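Local coordinates for type I site-specific restriction-modification system, R (Restriction) subunit (Vibrio vulnificus, PDB 3H1T), which is a fragment of a putative type I restriction enzyme motor subunit, which probably hydrolyses ATP to translocate DNA before cleavage, at residues R200-M205 and R347-Y352. Numbering follows the deposited sequence.
Sequences RSLITM and RDTYRY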
loop_
_atom_site.group_PDB
_atom_site.type_symbol
_atom_site.label_atom_id
_atom_site.label_comp_id
_atom_site.label_asym_id
_atom_site.label_seq_id
_atom_site.Cartn_x
_atom_site.Cartn_y
_atom_site.Cartn_z
ATOM N N ARG A 200 -7.882 18.627 -7.032
ATOM C CA ARG A 200 -6.643 17.923 -7.353
ATOM C C ARG A 200 -6.037 17.315 -6.070
ATOM O O ARG A 200 -5.425 18.044 -5.288
ATOM C CB ARG A 200 -5.682 18.964 -7.986
ATOM C CG ARG A 200 -4.670 18.482 -9.054
ATOM C CD ARG A 200 -5.227 18.484 -10.503
ATOM N NE ARG A 200 -5.138 19.763 -11.233
ATOM C CZ ARG A 200 -4.006 20.406 -11.550
ATOM N NH1 ARG A 200 -2.824 19.918 -11.198
ATOM N NH2 ARG A 200 -4.056 21.534 -12.258
ATOM N N SER A 201 -6.197 16.009 -5.836
ATOM C CA SER A 201 -5.639 15.383 -4.619
ATOM C C SER A 201 -4.711 14.183 -4.854
ATOM O O SER A 201 -4.889 13.412 -5.802
ATOM C CB SER A 201 -6.749 14.899 -3.672
ATOM O OG SER A 201 -7.833 15.801 -3.581
ATOM N N LEU A 202 -3.742 14.003 -3.961
ATOM C CA LEU A 202 -2.807 12.887 -4.085
ATOM C C LEU A 202 -2.839 11.924 -2.884
ATOM O O LEU A 202 -3.012 12.341 -1.731
ATOM C CB LEU A 202 -1.383 13.419 -4.274
ATOM C CG LEU A 202 -0.315 12.378 -4.622
ATOM C CD1 LEU A 202 -0.728 11.623 -5.897
ATOM C CD2 LEU A 202 1.037 13.076 -4.812
ATOM N N ILE A 203 -2.684 10.631 -3.172
ATOM C CA ILE A 203 -2.660 9.590 -2.152
ATOM C C ILE A 203 -1.453 8.709 -2.427
ATOM O O ILE A 203 -1.286 8.224 -3.539
ATOM C CB ILE A 203 -3.894 8.686 -2.223
ATOM C CG1 ILE A 203 -5.163 9.528 -2.197
ATOM C CG2 ILE A 203 -3.878 7.717 -1.065
ATOM C CD1 ILE A 203 -6.409 8.764 -2.552
ATOM N N THR A 204 -0.609 8.510 -1.424
ATOM C CA THR A 204 0.561 7.662 -1.578
ATOM C C THR A 204 0.373 6.399 -0.748
ATOM O O THR A 204 0.165 6.456 0.466
ATOM C CB THR A 204 1.848 8.367 -1.115
ATOM O OG1 THR A 204 1.963 9.627 -1.778
ATOM C CG2 THR A 204 3.066 7.512 -1.445
HETATM N N MSE A 205 0.432 5.258 -1.417
HETATM C CA MSE A 205 0.274 3.977 -0.753
HETATM C C MSE A 205 1.299 3.000 -1.313
HETATM O O MSE A 205 1.444 2.876 -2.528
HETATM C CB MSE A 205 -1.135 3.422 -0.984
HETATM C CG MSE A 205 -2.272 4.123 -0.230
HETATM SE SE MSE A 205 -4.022 3.376 -0.688
HETATM C CE MSE A 205 -4.076 1.942 0.589
ATOM N N ARG A 347 9.213 14.660 -8.110
ATOM C CA ARG A 347 8.662 16.020 -7.987
ATOM C C ARG A 347 7.500 16.536 -8.857
ATOM O O ARG A 347 6.558 17.149 -8.312
ATOM C CB ARG A 347 9.819 16.986 -8.030
ATOM C CG ARG A 347 10.938 16.502 -7.126
ATOM C CD ARG A 347 11.655 17.651 -6.505
ATOM N NE ARG A 347 13.029 17.302 -6.159
ATOM C CZ ARG A 347 13.413 16.729 -5.017
ATOM N NH1 ARG A 347 12.529 16.416 -4.069
ATOM N NH2 ARG A 347 14.703 16.499 -4.809
ATOM N N ASP A 348 7.529 16.306 -10.173
ATOM C CA ASP A 348 6.420 16.812 -10.993
ATOM C C ASP A 348 5.056 16.262 -10.570
ATOM O O ASP A 348 4.024 16.939 -10.712
ATOM C CB ASP A 348 6.660 16.537 -12.478
ATOM C CG ASP A 348 7.734 17.441 -13.070
ATOM O OD1 ASP A 348 8.158 18.395 -12.371
ATOM O OD2 ASP A 348 8.137 17.204 -14.237
ATOM N N THR A 349 5.040 15.044 -10.051
ATOM C CA THR A 349 3.791 14.468 -9.603
ATOM C C THR A 349 3.265 15.207 -8.393
ATOM O O THR A 349 2.081 15.526 -8.330
ATOM C CB THR A 349 3.964 12.993 -9.250
ATOM O OG1 THR A 349 4.026 12.247 -10.467
ATOM C CG2 THR A 349 2.785 12.497 -8.414
ATOM N N TYR A 350 4.143 15.480 -7.432
ATOM C CA TYR A 350 3.741 16.187 -6.224
ATOM C C TYR A 350 3.491 17.660 -6.473
ATOM O O TYR A 350 2.886 18.335 -5.642
ATOM C CB TYR A 350 4.780 15.983 -5.128
ATOM C CG TYR A 350 4.752 14.567 -4.581
ATOM C CD1 TYR A 350 5.133 13.478 -5.378
ATOM C CD2 TYR A 350 4.252 14.304 -3.304
ATOM C CE1 TYR A 350 5.009 12.165 -4.914
ATOM C CE2 TYR A 350 4.115 13.005 -2.841
ATOM C CZ TYR A 350 4.491 11.939 -3.644
ATOM O OH TYR A 350 4.315 10.663 -3.173
ATOM N N ARG A 351 3.950 18.152 -7.625
ATOM C CA ARG A 351 3.747 19.548 -8.012
ATOM C C ARG A 351 2.377 19.701 -8.663
ATOM O O ARG A 351 1.662 20.667 -8.423
ATOM C CB ARG A 351 4.838 19.998 -8.989
ATOM C CG ARG A 351 6.166 20.320 -8.322
ATOM C CD ARG A 351 7.317 20.402 -9.311
ATOM N NE ARG A 351 8.571 20.778 -8.673
ATOM C CZ ARG A 351 9.760 20.313 -9.038
ATOM N NH1 ARG A 351 9.843 19.448 -10.047
ATOM N NH2 ARG A 351 10.865 20.707 -8.396
ATOM N N TYR A 352 2.010 18.738 -9.493
ATOM C CA TYR A 352 0.716 18.790 -10.154
ATOM C C TYR A 352 -0.441 18.472 -9.206
ATOM O O TYR A 352 -1.417 19.212 -9.156
ATOM C CB TYR A 352 0.700 17.833 -11.350
ATOM C CG TYR A 352 -0.569 17.879 -12.165
ATOM C CD1 TYR A 352 -1.680 17.111 -11.812
ATOM C CD2 TYR A 352 -0.665 18.700 -13.290
ATOM C CE1 TYR A 352 -2.861 17.163 -12.564
ATOM C CE2 TYR A 352 -1.833 18.766 -14.046
ATOM C CZ TYR A 352 -2.926 18.004 -13.683
ATOM O OH TYR A 352 -4.086 18.116 -14.418
#
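Arg200 lays its guanidinium over one face of the Tyr352 ring in a cation-pi stack, with Arg200 CZ 3.6 Å from the ring centroid. The two planes are tilted by 26°. The arginine chain bends at chi2 and again at chi3; Arg200 CD passes 3.4 Å from Tyr352 CE1. Arg200 NH1 sits over the middle of the ring, CZ nearer the rim, and NH1 is 2.6 Å from the backbone O of Tyr352. Tyr352 CG stands anti to the backbone N (chi1 -176°), beside the carbonyl carbon, and the hydroxyl of the ring is hydrogen-bonded to Gln334 on the adjacent strand 333-338.

Strand 200-205 belongs to the parallel sheet of the first RecA-like, P-loop NTPase domain, between strands 333-338 and 358-360. The short helix 347-352 lies against one face of that sheet, its axis running at 136° to the strand, within the connection from strand 333-338 to strand 358-360. Arg200, Leu202 and Thr204 point toward the helix, whereas Ser201 and Ile203 point away from it.

Apolar contact centres on Leu202, whose CD2 stands over the middle of the Tyr350 ring as a CH-pi contact, 3.7 Å from the centroid. The same methyl is 4.0 Å from Thr349 CG2, and Leu342 and Pro356 also touch Tyr350.

At the far end of this ring the contact turns polar: Thr204 OG1 lies 2.9 Å from Tyr350 OH, a hydroxyl that is also hydrogen-bonded to the backbone O of Thr340.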